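Local coordinates for porphyranase B (Zobellia galactanivorans, PDB 3JUU), which cleaves the sulfated red-algal polysaccharide porphyran at linkages between beta-D-galactose and alpha-L-galactose-6-sulfate, as a glycoside hydrolase of family 16, at residues 76-81 with 93-99; 113-118 with 197-202; 118-124 with 148-152; 163-167 with 193-197. All coordinates share one frame; numbering follows the deposited sequence.

Interaction 1: residues 76-81 with 93-99; sequences ITTTML and THGGGYV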
loop_
_atom_site.group_PDB
_atom_site.type_symbol
_atom_site.label_atom_id
_atom_site.label_comp_id
_atom_site.label_asym_id
_atom_site.label_seq_id
_atom_site.Cartn_x
_atom_site.Cartn_y
_atom_site.Cartn_z
ATOM N N ILE A 76 3.333 9.011 -7.817
ATOM C CA ILE A 76 2.763 9.777 -6.688
ATOM C C ILE A 76 3.922 10.605 -6.145
ATOM O O ILE A 76 4.918 10.074 -5.640
ATOM C CB ILE A 76 2.162 8.852 -5.572
ATOM C CG1 ILE A 76 1.181 7.829 -6.201
ATOM C CG2 ILE A 76 1.474 9.762 -4.483
ATOM C CD1 ILE A 76 0.465 6.964 -5.062
ATOM N N THR A 77 3.795 11.928 -6.278
ATOM C CA THR A 77 4.951 12.784 -6.043
ATOM C C THR A 77 4.741 13.580 -4.743
ATOM O O THR A 77 3.687 14.197 -4.561
ATOM C CB THR A 77 5.083 13.765 -7.249
ATOM O OG1 THR A 77 5.413 13.023 -8.445
ATOM C CG2 THR A 77 6.241 14.763 -6.975
ATOM N N THR A 78 5.746 13.632 -3.891
ATOM C CA THR A 78 5.679 14.452 -2.687
ATOM C C THR A 78 6.048 15.903 -2.972
ATOM O O THR A 78 6.985 16.170 -3.763
ATOM C CB THR A 78 6.642 13.986 -1.633
ATOM O OG1 THR A 78 7.982 14.031 -2.121
ATOM C CG2 THR A 78 6.334 12.530 -1.088
ATOM N N THR A 79 5.365 16.811 -2.283
ATOM C CA THR A 79 5.603 18.276 -2.491
ATOM C C THR A 79 5.581 19.035 -1.186
ATOM O O THR A 79 5.137 18.512 -0.115
ATOM C CB THR A 79 4.561 18.909 -3.451
ATOM O OG1 THR A 79 3.244 18.762 -2.920
ATOM C CG2 THR A 79 4.582 18.277 -4.850
ATOM N N MET A 80 6.147 20.240 -1.235
ATOM C CA MET A 80 5.925 21.194 -0.155
ATOM C C MET A 80 4.646 21.961 -0.589
ATOM O O MET A 80 4.517 22.366 -1.741
ATOM C CB MET A 80 7.124 22.142 -0.007
ATOM C CG MET A 80 6.919 23.088 1.195
ATOM S SD MET A 80 7.127 22.238 2.777
ATOM C CE MET A 80 8.905 21.921 2.809
ATOM N N LEU A 81 3.657 22.110 0.283
ATOM C CA LEU A 81 2.504 22.925 -0.135
ATOM C C LEU A 81 3.030 24.411 -0.172
ATOM O O LEU A 81 3.862 24.808 0.613
ATOM C CB LEU A 81 1.403 22.842 0.920
ATOM C CG LEU A 81 0.867 21.397 1.232
ATOM C CD1 LEU A 81 -0.226 21.506 2.353
ATOM C CD2 LEU A 81 0.345 20.713 -0.049
ATOM N N THR A 93 1.457 20.899 5.843
ATOM C CA THR A 93 2.500 21.686 5.203
ATOM C C THR A 93 3.039 20.992 3.999
ATOM O O THR A 93 3.748 21.603 3.208
ATOM C CB THR A 93 3.653 21.887 6.154
ATOM O OG1 THR A 93 4.044 20.605 6.713
ATOM C CG2 THR A 93 3.249 22.788 7.339
ATOM N N HIS A 94 2.717 19.691 3.850
ATOM C CA HIS A 94 3.302 18.891 2.733
ATOM C C HIS A 94 2.194 18.229 1.925
ATOM O O HIS A 94 1.073 17.953 2.466
ATOM C CB HIS A 94 4.221 17.787 3.287
ATOM C CG HIS A 94 5.504 18.300 3.880
ATOM N ND1 HIS A 94 5.551 19.046 5.046
ATOM C CD2 HIS A 94 6.788 18.202 3.445
ATOM C CE1 HIS A 94 6.806 19.334 5.337
ATOM N NE2 HIS A 94 7.573 18.872 4.347
ATOM N N GLY A 95 2.486 17.955 0.639
ATOM C CA GLY A 95 1.517 17.215 -0.200
ATOM C C GLY A 95 1.970 15.791 -0.421
ATOM O O GLY A 95 3.120 15.584 -0.779
ATOM N N GLY A 96 1.074 14.812 -0.202
ATOM C CA GLY A 96 1.337 13.400 -0.628
ATOM C C GLY A 96 0.247 13.048 -1.591
ATOM O O GLY A 96 -0.228 13.918 -2.364
ATOM N N GLY A 97 -0.148 11.758 -1.643
ATOM C CA GLY A 97 -1.169 11.393 -2.592
ATOM C C GLY A 97 -1.779 10.072 -2.172
ATOM O O GLY A 97 -1.170 9.272 -1.405
ATOM N N TYR A 98 -2.982 9.848 -2.703
ATOM C CA TYR A 98 -3.800 8.686 -2.281
ATOM C C TYR A 98 -4.408 8.155 -3.535
ATOM O O TYR A 98 -4.932 8.955 -4.387
ATOM C CB TYR A 98 -4.859 9.152 -1.285
ATOM C CG TYR A 98 -6.011 8.151 -0.991
ATOM C CD1 TYR A 98 -6.077 7.498 0.212
ATOM C CD2 TYR A 98 -6.990 7.848 -1.986
ATOM C CE1 TYR A 98 -7.116 6.604 0.506
ATOM C CE2 TYR A 98 -8.038 6.949 -1.698
ATOM C CZ TYR A 98 -8.081 6.371 -0.435
ATOM O OH TYR A 98 -9.080 5.549 -0.081
ATOM N N VAL A 99 -4.291 6.842 -3.724
ATOM C CA VAL A 99 -4.988 6.220 -4.846
ATOM C C VAL A 99 -5.661 4.963 -4.262
ATOM O O VAL A 99 -4.934 4.094 -3.747
ATOM C CB VAL A 99 -3.983 5.786 -5.963
ATOM C CG1 VAL A 99 -4.798 5.183 -7.197
ATOM C CG2 VAL A 99 -3.086 6.951 -6.440
HETATM O O HOH W 1 3.890 24.342 3.363
#
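T79 and M80 pair with G95 and H94 in an antiparallel beta hairpin of the jelly-roll sandwich, formed by strands 73-87 and 90-101. T79 and G95 are a hydrogen-bonded pair: T79 N donates to G95 O at 3.0 Å, and G95 N returns a bond to T79 O at 2.8 Å. M80 and H94 form the next, non-hydrogen-bonded pair. L81 N then donates to T93 O at 3.0 Å. A water donates to both L81 O and T93 O, bridging the strands beside that bond.

The side chains of M80 and H94 lie on the same face of the sheet. CG of M80 is anti to the backbone N (chi1 -176°), and the chain bends at its next two torsions. This brings SD over one face of the H94 ring, 3.9 Å from the ring centroid and 17° off its normal, a Met-aromatic contact. The same ring is held at its edge by T93 OG1, 2.7 Å from H94 ND1. On the opposite face of the sheet, T79 OG1 rests 3.6 Å from G95 CA. L81 lays CG and CD2 along the backbone of H94 and G95. Toward the other end, I76 CG2 packs on G97 CA at 3.6 Å, and I76 CD1 meets V99 CG2 at 3.8 Å.

F120 meets the H94 ring edge-to-face, and H94 NE2 is bonded to G254 O. Strand 237-242 touches I76, T78 and V99. Strand 67-70 packs on I76 and V99, while helix 260-263 touches T77 and T79.

Interaction 2: residues 113-118 with 197-202; sequences EMKANK and AYEDFH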
loop_
_atom_site.group_PDB
_atom_site.type_symbol
_atom_site.label_atom_id
_atom_site.label_comp_id
_atom_site.label_asym_id
_atom_site.label_seq_id
_atom_site.Cartn_x
_atom_site.Cartn_y
_atom_site.Cartn_z
ATOM N N GLU A 113 4.640 -3.406 -8.888
ATOM C CA GLU A 113 6.030 -3.195 -9.036
ATOM C C GLU A 113 6.276 -1.732 -8.680
ATOM O O GLU A 113 5.777 -0.849 -9.395
ATOM C CB GLU A 113 6.492 -3.470 -10.509
ATOM C CG GLU A 113 7.995 -3.338 -10.661
ATOM C CD GLU A 113 8.438 -3.842 -12.020
ATOM O OE1 GLU A 113 8.114 -3.214 -13.030
ATOM O OE2 GLU A 113 9.054 -4.905 -12.077
ATOM N N MET A 114 7.050 -1.490 -7.620
ATOM C CA MET A 114 7.115 -0.131 -7.068
ATOM C C MET A 114 8.567 0.225 -6.777
ATOM O O MET A 114 9.361 -0.626 -6.274
ATOM C CB MET A 114 6.225 -0.054 -5.781
ATOM C CG MET A 114 6.127 1.324 -5.065
ATOM S SD MET A 114 5.612 1.277 -3.297
ATOM C CE MET A 114 7.295 1.388 -3.540
ATOM N N LYS A 115 8.896 1.486 -7.023
ATOM C CA LYS A 115 10.136 2.046 -6.500
ATOM C C LYS A 115 9.754 3.155 -5.535
ATOM O O LYS A 115 8.911 4.039 -5.868
ATOM C CB LYS A 115 11.022 2.573 -7.661
ATOM C CG LYS A 115 12.199 3.378 -7.183
ATOM C CD LYS A 115 12.965 4.103 -8.349
ATOM C CE LYS A 115 13.788 3.240 -9.170
ATOM N NZ LYS A 115 14.301 4.159 -10.277
ATOM N N ALA A 116 10.319 3.123 -4.342
ATOM C CA ALA A 116 9.900 4.087 -3.346
ATOM C C ALA A 116 10.480 5.479 -3.652
ATOM O O ALA A 116 11.526 5.608 -4.379
ATOM C CB ALA A 116 10.344 3.637 -1.895
ATOM N N ASN A 117 9.812 6.502 -3.110
ATOM C CA ASN A 117 10.435 7.850 -3.088
ATOM C C ASN A 117 11.561 7.868 -2.091
ATOM O O ASN A 117 11.558 7.101 -1.159
ATOM C CB ASN A 117 9.413 8.986 -2.899
ATOM C CG ASN A 117 8.832 9.038 -1.498
ATOM O OD1 ASN A 117 9.555 9.335 -0.536
ATOM N ND2 ASN A 117 7.538 8.814 -1.384
ATOM N N LYS A 118 12.512 8.780 -2.275
ATOM C CA LYS A 118 13.682 8.949 -1.408
ATOM C C LYS A 118 13.498 10.094 -0.362
ATOM O O LYS A 118 14.438 10.858 -0.046
ATOM C CB LYS A 118 14.857 9.284 -2.342
ATOM C CG LYS A 118 16.195 9.147 -1.647
ATOM C CD LYS A 118 17.327 9.352 -2.772
ATOM C CE LYS A 118 18.671 9.237 -2.080
ATOM N NZ LYS A 118 19.797 9.484 -3.007
ATOM N N ALA A 197 14.738 0.812 -0.753
ATOM C CA ALA A 197 13.511 0.718 -1.468
ATOM C C ALA A 197 13.411 1.722 -2.605
ATOM O O ALA A 197 12.671 1.467 -3.588
ATOM C CB ALA A 197 12.294 0.907 -0.489
ATOM N N TYR A 198 14.080 2.879 -2.438
ATOM C CA TYR A 198 14.083 3.882 -3.513
ATOM C C TYR A 198 15.118 3.625 -4.601
ATOM O O TYR A 198 15.143 4.377 -5.599
ATOM C CB TYR A 198 14.320 5.328 -2.970
ATOM C CG TYR A 198 15.606 5.488 -2.171
ATOM C CD1 TYR A 198 16.880 5.650 -2.818
ATOM C CD2 TYR A 198 15.557 5.451 -0.757
ATOM C CE1 TYR A 198 18.073 5.800 -2.027
ATOM C CE2 TYR A 198 16.720 5.593 0.012
ATOM C CZ TYR A 198 17.948 5.743 -0.639
ATOM O OH TYR A 198 19.052 5.895 0.161
ATOM N N GLU A 199 15.995 2.638 -4.425
ATOM C CA GLU A 199 17.104 2.434 -5.429
ATOM C C GLU A 199 16.665 1.599 -6.614
ATOM O O GLU A 199 17.179 1.780 -7.750
ATOM C CB GLU A 199 18.319 1.749 -4.806
ATOM C CG GLU A 199 19.135 2.651 -3.980
ATOM C CD GLU A 199 20.247 1.983 -3.139
ATOM O OE1 GLU A 199 20.243 0.716 -2.803
ATOM O OE2 GLU A 199 21.104 2.822 -2.720
ATOM N N ASP A 200 15.715 0.696 -6.392
ATOM C CA ASP A 200 15.324 -0.231 -7.465
ATOM C C ASP A 200 13.853 -0.429 -7.400
ATOM O O ASP A 200 13.242 -0.286 -6.300
ATOM C CB ASP A 200 15.988 -1.605 -7.215
ATOM C CG ASP A 200 17.507 -1.511 -6.994
ATOM O OD1 ASP A 200 18.174 -1.318 -8.025
ATOM O OD2 ASP A 200 18.011 -1.644 -5.814
ATOM N N PHE A 201 13.255 -0.847 -8.527
ATOM C CA PHE A 201 11.918 -1.415 -8.461
ATOM C C PHE A 201 11.950 -2.797 -7.753
ATOM O O PHE A 201 12.911 -3.549 -7.892
ATOM C CB PHE A 201 11.291 -1.581 -9.846
ATOM C CG PHE A 201 10.846 -0.282 -10.444
ATOM C CD1 PHE A 201 9.585 0.217 -10.136
ATOM C CD2 PHE A 201 11.710 0.465 -11.241
ATOM C CE1 PHE A 201 9.131 1.458 -10.634
ATOM C CE2 PHE A 201 11.284 1.703 -11.758
ATOM C CZ PHE A 201 9.994 2.201 -11.441
ATOM N N HIS A 202 10.870 -3.107 -7.029
ATOM C CA HIS A 202 10.668 -4.470 -6.513
ATOM C C HIS A 202 9.236 -4.838 -6.778
ATOM O O HIS A 202 8.351 -3.981 -6.890
ATOM C CB HIS A 202 11.018 -4.521 -4.978
ATOM C CG HIS A 202 12.480 -4.363 -4.683
ATOM N ND1 HIS A 202 13.372 -5.428 -4.701
ATOM C CD2 HIS A 202 13.219 -3.255 -4.386
ATOM C CE1 HIS A 202 14.586 -4.984 -4.378
ATOM N NE2 HIS A 202 14.514 -3.673 -4.195
HETATM O O HOH W 2 10.830 -0.588 -3.831
#
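M114 and H202 form an antiparallel hydrogen-bonded pair where strand 108-115 meets the start of strand 202-210 in the jelly roll. The loop before H202 folds back along residues 115-118.

Three backbone bonds hold the two segments. M114 N donates to H202 O at 2.9 Å. H202 N donates to M114 O at 3.0 Å. Further on, A116 N donates to A197 O at 3.0 Å. A water lies between M114 O and A197 O, within donating distance of both.

Apolar contacts add to these bonds. E113 CG meets F201 CB, while E113 OE1 is bonded to N268. A116 CB touches A197 CB at 3.6 Å, next to S149 and S123.

Two lysines use their aliphatic chains for CH-pi contacts. K115 CB stands over the centre of the F201 ring, 3.7 Å from the centroid. The two side chains cross at about a right angle, and the bend at chi3 (-75°) carries K115 CE back beside F201 CE2. K118 is extended instead and runs across one face of the Y198 ring. There K118 CG sits 3.6 Å from the centroid of the Y198 ring and only 6° off the ring normal.

Interaction 3: residues 118-124 with 148-152; sequences KTFMSST and ESVGQ
S123 and S149 form the hydrogen-bonded pair of antiparallel strands 122-128 and 141-150, the second of which carries E148 of the active site. S123 N donates to S149 O at 2.9 Å. The return bond from S149 N to S123 O, 3.0 Å, is weak and bent. T124 and E148 follow as a non-hydrogen-bonded pair, and T124 CG2 packs on E148 CG at 3.9 Å.

The tight packing lies beyond the strands, at G151. Its CA is 3.9 Å from K118 CA, and G151 N donates to T119 O at 2.8 Å. T119 OG1 accepts from M121 N, which makes an ST turn, and is also hydrogen-bonded to N117 OD1. V150 CG1 lies against F120 O at 3.7 Å.

The outer side is looser. Q152 is partly exposed and reaches the 118-124 segment partly through water: one molecule accepts from F120 N and donates to Q152 OE1. Q152 CB rests on T119 C at 3.6 Å.

E148 is the probable proton donor, and Y245 OH binds its OE1. On the other strand, S122 OG is bonded to E243, which probably binds substrate. The pair thus carries the probable acid and holds E243 through S122. The probable nucleophile E143 shares the strand of E148.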
loop_
_atom_site.group_PDB
_atom_site.type_symbol
_atom_site.label_atom_id
_atom_site.label_comp_id
_atom_site.label_asym_id
_atom_site.label_seq_id
_atom_site.Cartn_x
_atom_site.Cartn_y
_atom_site.Cartn_z
ATOM N N LYS A 118 12.512 8.780 -2.275
ATOM C CA LYS A 118 13.682 8.949 -1.408
ATOM C C LYS A 118 13.498 10.094 -0.362
ATOM O O LYS A 118 14.438 10.858 -0.046
ATOM C CB LYS A 118 14.857 9.284 -2.342
ATOM C CG LYS A 118 16.195 9.147 -1.647
ATOM C CD LYS A 118 17.327 9.352 -2.772
ATOM C CE LYS A 118 18.671 9.237 -2.080
ATOM N NZ LYS A 118 19.797 9.484 -3.007
ATOM N N THR A 119 12.296 10.222 0.176
ATOM C CA THR A 119 11.964 11.282 1.151
ATOM C C THR A 119 11.483 10.678 2.483
ATOM O O THR A 119 11.352 9.445 2.639
ATOM C CB THR A 119 10.817 12.245 0.690
ATOM O OG1 THR A 119 9.528 11.639 0.918
ATOM C CG2 THR A 119 10.945 12.591 -0.813
ATOM N N PHE A 120 11.277 11.542 3.450
ATOM C CA PHE A 120 10.766 11.053 4.755
ATOM C C PHE A 120 9.314 10.556 4.723
ATOM O O PHE A 120 8.846 9.981 5.762
ATOM C CB PHE A 120 10.903 12.209 5.799
ATOM C CG PHE A 120 9.840 13.296 5.671
ATOM C CD1 PHE A 120 8.793 13.374 6.618
ATOM C CD2 PHE A 120 9.916 14.278 4.673
ATOM C CE1 PHE A 120 7.788 14.338 6.542
ATOM C CE2 PHE A 120 8.956 15.294 4.600
ATOM C CZ PHE A 120 7.850 15.334 5.519
ATOM N N MET A 121 8.595 10.786 3.608
ATOM C CA MET A 121 7.193 10.353 3.422
ATOM C C MET A 121 7.156 8.920 2.870
ATOM O O MET A 121 8.138 8.410 2.434
ATOM C CB MET A 121 6.437 11.338 2.483
ATOM C CG MET A 121 6.346 12.680 3.214
ATOM S SD MET A 121 5.520 13.998 2.261
ATOM C CE MET A 121 3.804 13.368 1.994
ATOM N N SER A 122 6.029 8.257 3.081
ATOM C CA SER A 122 5.927 6.833 2.819
ATOM C C SER A 122 5.807 6.472 1.337
ATOM O O SER A 122 5.543 7.352 0.436
ATOM C CB SER A 122 4.680 6.323 3.585
ATOM O OG SER A 122 3.487 6.679 2.862
ATOM N N SER A 123 6.016 5.183 1.056
ATOM C CA SER A 123 5.617 4.580 -0.224
ATOM C C SER A 123 4.964 3.233 0.100
ATOM O O SER A 123 5.619 2.439 0.759
ATOM C CB SER A 123 6.862 4.293 -1.046
ATOM O OG SER A 123 7.507 5.504 -1.406
ATOM N N THR A 124 3.671 3.049 -0.230
ATOM C CA THR A 124 2.933 1.942 0.355
ATOM C C THR A 124 2.070 1.240 -0.665
ATOM O O THR A 124 1.674 1.831 -1.734
ATOM C CB THR A 124 2.027 2.422 1.519
ATOM O OG1 THR A 124 0.957 3.246 1.008
ATOM C CG2 THR A 124 2.840 3.249 2.601
ATOM N N GLU A 148 5.194 -1.231 3.256
ATOM C CA GLU A 148 5.255 0.175 3.705
ATOM C C GLU A 148 6.731 0.501 3.813
ATOM O O GLU A 148 7.522 -0.295 4.310
ATOM C CB GLU A 148 4.591 0.393 5.070
ATOM C CG GLU A 148 3.086 0.187 5.027
ATOM C CD GLU A 148 2.460 0.358 6.367
ATOM O OE1 GLU A 148 2.301 1.559 6.748
ATOM O OE2 GLU A 148 2.147 -0.696 7.003
ATOM N N SER A 149 7.106 1.648 3.267
ATOM C CA SER A 149 8.526 2.033 3.227
ATOM C C SER A 149 8.590 3.527 3.482
ATOM O O SER A 149 7.571 4.218 3.327
ATOM C CB SER A 149 9.112 1.695 1.796
ATOM O OG SER A 149 10.532 1.977 1.864
ATOM N N VAL A 150 9.760 4.006 3.909
ATOM C CA VAL A 150 10.109 5.437 3.705
ATOM C C VAL A 150 11.472 5.484 3.004
ATOM O O VAL A 150 12.240 4.474 3.015
ATOM C CB VAL A 150 10.183 6.234 5.072
ATOM C CG1 VAL A 150 8.826 6.238 5.777
ATOM C CG2 VAL A 150 11.339 5.728 6.039
ATOM N N GLY A 151 11.823 6.655 2.467
ATOM C CA GLY A 151 13.089 6.784 1.754
ATOM C C GLY A 151 14.159 7.444 2.625
ATOM O O GLY A 151 15.339 7.343 2.283
ATOM N N GLN A 152 13.784 8.176 3.691
ATOM C CA GLN A 152 14.750 8.930 4.490
ATOM C C GLN A 152 14.323 8.788 5.930
ATOM O O GLN A 152 13.214 9.172 6.278
ATOM C CB GLN A 152 14.733 10.457 4.086
ATOM C CG GLN A 152 15.714 11.239 4.976
ATOM C CD GLN A 152 15.771 12.744 4.594
ATOM O OE1 GLN A 152 15.429 13.103 3.476
ATOM N NE2 GLN A 152 16.178 13.596 5.527
HETATM O O HOH W 3 12.774 13.885 2.988
#

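Interaction 4: residues 163-167 with 193-197; sequences FDQTM and LGGKA
K196 points its amino group between D164 and Q165 and links both to the loop 193-197. NZ meets D164 OD2 at 2.9 Å in a salt bridge, coming from above the carboxylate plane. The same NZ donates to Q165 OE1 at 2.8 Å, tilted from the plane of the amide carbonyl. A bend in the lysine at chi2 (-72°) turns its otherwise extended end toward the two acceptors. On the other side, the CG atoms of D164 (chi1 61°) and Q165 (chi1 53°) both lie between backbone N and carbonyl carbon, which carries both polar ends to K196 NZ. Two bonds thus grip one ammonium group. The charge of D164 would be expected to favour the protonated lysine.

L193 packs mainly on the backbone. Its CG sits 3.5 Å from T166 C, and CD2 lies 3.7 Å from M167 N. CD2 also approaches M167 CB, while the rest of the methionine leads away toward Y204, F216 and L218.

Backbone bonds frame these side chains. A197 N donates to D164 O at 2.9 Å, and L193 N to Q165 O at 3.1 Å. Water joins Q165 O to G194 N. Q165 CB presses on G195 O at 3.3 Å; that oxygen is buried here and has no polar partner.

The L193 bond continues the antiparallel pairing of strands 166-174 and 185-192, in which M167 bonds A191. The contact is a loop leaving one strand of a family 16 jelly roll and clasping the start of its neighbour.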
loop_
_atom_site.group_PDB
_atom_site.type_symbol
_atom_site.label_atom_id
_atom_site.label_comp_id
_atom_site.label_asym_id
_atom_site.label_seq_id
_atom_site.Cartn_x
_atom_site.Cartn_y
_atom_site.Cartn_z
ATOM N N PHE A 163 14.183 0.613 8.116
ATOM C CA PHE A 163 12.864 0.654 7.489
ATOM C C PHE A 163 12.908 0.969 5.980
ATOM O O PHE A 163 11.936 0.649 5.268
ATOM C CB PHE A 163 11.940 1.650 8.236
ATOM C CG PHE A 163 10.490 1.392 8.057
ATOM C CD1 PHE A 163 9.876 0.400 8.838
ATOM C CD2 PHE A 163 9.705 2.104 7.134
ATOM C CE1 PHE A 163 8.521 0.120 8.706
ATOM C CE2 PHE A 163 8.354 1.827 7.012
ATOM C CZ PHE A 163 7.765 0.824 7.793
ATOM N N ASP A 164 13.977 1.617 5.523
ATOM C CA ASP A 164 14.141 2.005 4.130
ATOM C C ASP A 164 14.781 0.919 3.247
ATOM O O ASP A 164 15.081 1.174 2.057
ATOM C CB ASP A 164 15.026 3.287 4.070
ATOM C CG ASP A 164 16.462 3.094 4.666
ATOM O OD1 ASP A 164 16.731 2.102 5.382
ATOM O OD2 ASP A 164 17.289 4.012 4.457
ATOM N N GLN A 165 15.085 -0.245 3.820
ATOM C CA GLN A 165 15.714 -1.301 3.031
ATOM C C GLN A 165 15.073 -2.665 3.278
ATOM O O GLN A 165 15.716 -3.649 3.059
ATOM C CB GLN A 165 17.218 -1.348 3.267
ATOM C CG GLN A 165 17.618 -1.433 4.714
ATOM C CD GLN A 165 19.130 -1.187 4.853
ATOM O OE1 GLN A 165 19.652 -0.211 4.328
ATOM N NE2 GLN A 165 19.826 -2.112 5.476
ATOM N N THR A 166 13.810 -2.682 3.697
ATOM C CA THR A 166 13.124 -3.915 3.988
ATOM C C THR A 166 11.739 -3.937 3.309
ATOM O O THR A 166 11.145 -2.890 3.008
ATOM C CB THR A 166 13.022 -4.095 5.523
ATOM O OG1 THR A 166 12.599 -2.856 6.068
ATOM C CG2 THR A 166 14.439 -4.335 6.165
ATOM N N MET A 167 11.202 -5.127 3.105
ATOM C CA MET A 167 9.750 -5.253 2.893
ATOM C C MET A 167 9.095 -5.389 4.264
ATOM O O MET A 167 9.340 -6.338 5.013
ATOM C CB MET A 167 9.427 -6.500 2.032
ATOM C CG MET A 167 7.938 -6.558 1.673
ATOM S SD MET A 167 7.717 -8.063 0.627
ATOM C CE MET A 167 5.956 -8.133 0.477
ATOM N N LEU A 193 15.356 -6.221 1.446
ATOM C CA LEU A 193 15.216 -5.911 0.015
ATOM C C LEU A 193 16.521 -6.231 -0.692
ATOM O O LEU A 193 16.534 -6.524 -1.909
ATOM C CB LEU A 193 14.902 -4.428 -0.248
ATOM C CG LEU A 193 13.500 -4.076 0.310
ATOM C CD1 LEU A 193 13.199 -2.647 -0.068
ATOM C CD2 LEU A 193 12.422 -4.912 -0.367
ATOM N N GLY A 194 17.634 -6.161 0.032
ATOM C CA GLY A 194 18.922 -6.272 -0.694
ATOM C C GLY A 194 19.453 -4.903 -1.180
ATOM O O GLY A 194 20.455 -4.848 -1.907
ATOM N N GLY A 195 18.787 -3.820 -0.809
ATOM C CA GLY A 195 19.144 -2.462 -1.294
ATOM C C GLY A 195 18.094 -1.519 -0.691
ATOM O O GLY A 195 17.135 -1.986 0.004
ATOM N N LYS A 196 18.199 -0.215 -0.966
ATOM C CA LYS A 196 17.139 0.709 -0.503
ATOM C C LYS A 196 15.895 0.582 -1.357
ATOM O O LYS A 196 15.961 0.332 -2.560
ATOM C CB LYS A 196 17.624 2.197 -0.502
ATOM C CG LYS A 196 18.953 2.482 0.278
ATOM C CD LYS A 196 18.724 2.378 1.776
ATOM C CE LYS A 196 19.982 2.887 2.576
ATOM N NZ LYS A 196 19.702 2.531 3.978
ATOM N N ALA A 197 14.738 0.812 -0.753
ATOM C CA ALA A 197 13.511 0.718 -1.468
ATOM C C ALA A 197 13.411 1.722 -2.605
ATOM O O ALA A 197 12.671 1.467 -3.588
ATOM C CB ALA A 197 12.294 0.907 -0.489
HETATM O O HOH W 4 18.151 -4.971 2.691
#

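All four contacts belong to one family 16 beta-sandwich. Interaction 1 comes first along the chain and closes a local hairpin. Interaction 2 joins segments 78 residues apart, and interactions 3 and 4 fall within that span in series. Interactions 2, 3 and 4 cluster, their centres about 9 to 10 Å apart. Interactions 2 and 3 share K118; 2 and 4 share A197. S149 touches A197, and strands 141-150 and 166-174 are neighbours. Interaction 1 lies about 12 Å from interaction 3 between centres, and meets it through T78, H94 and G96 against residues 119-121. Its centre is about 22 Å from that of interaction 4. Interaction 3 touches all three others and lies on strand 141-150, which carries both probable catalytic glutamates.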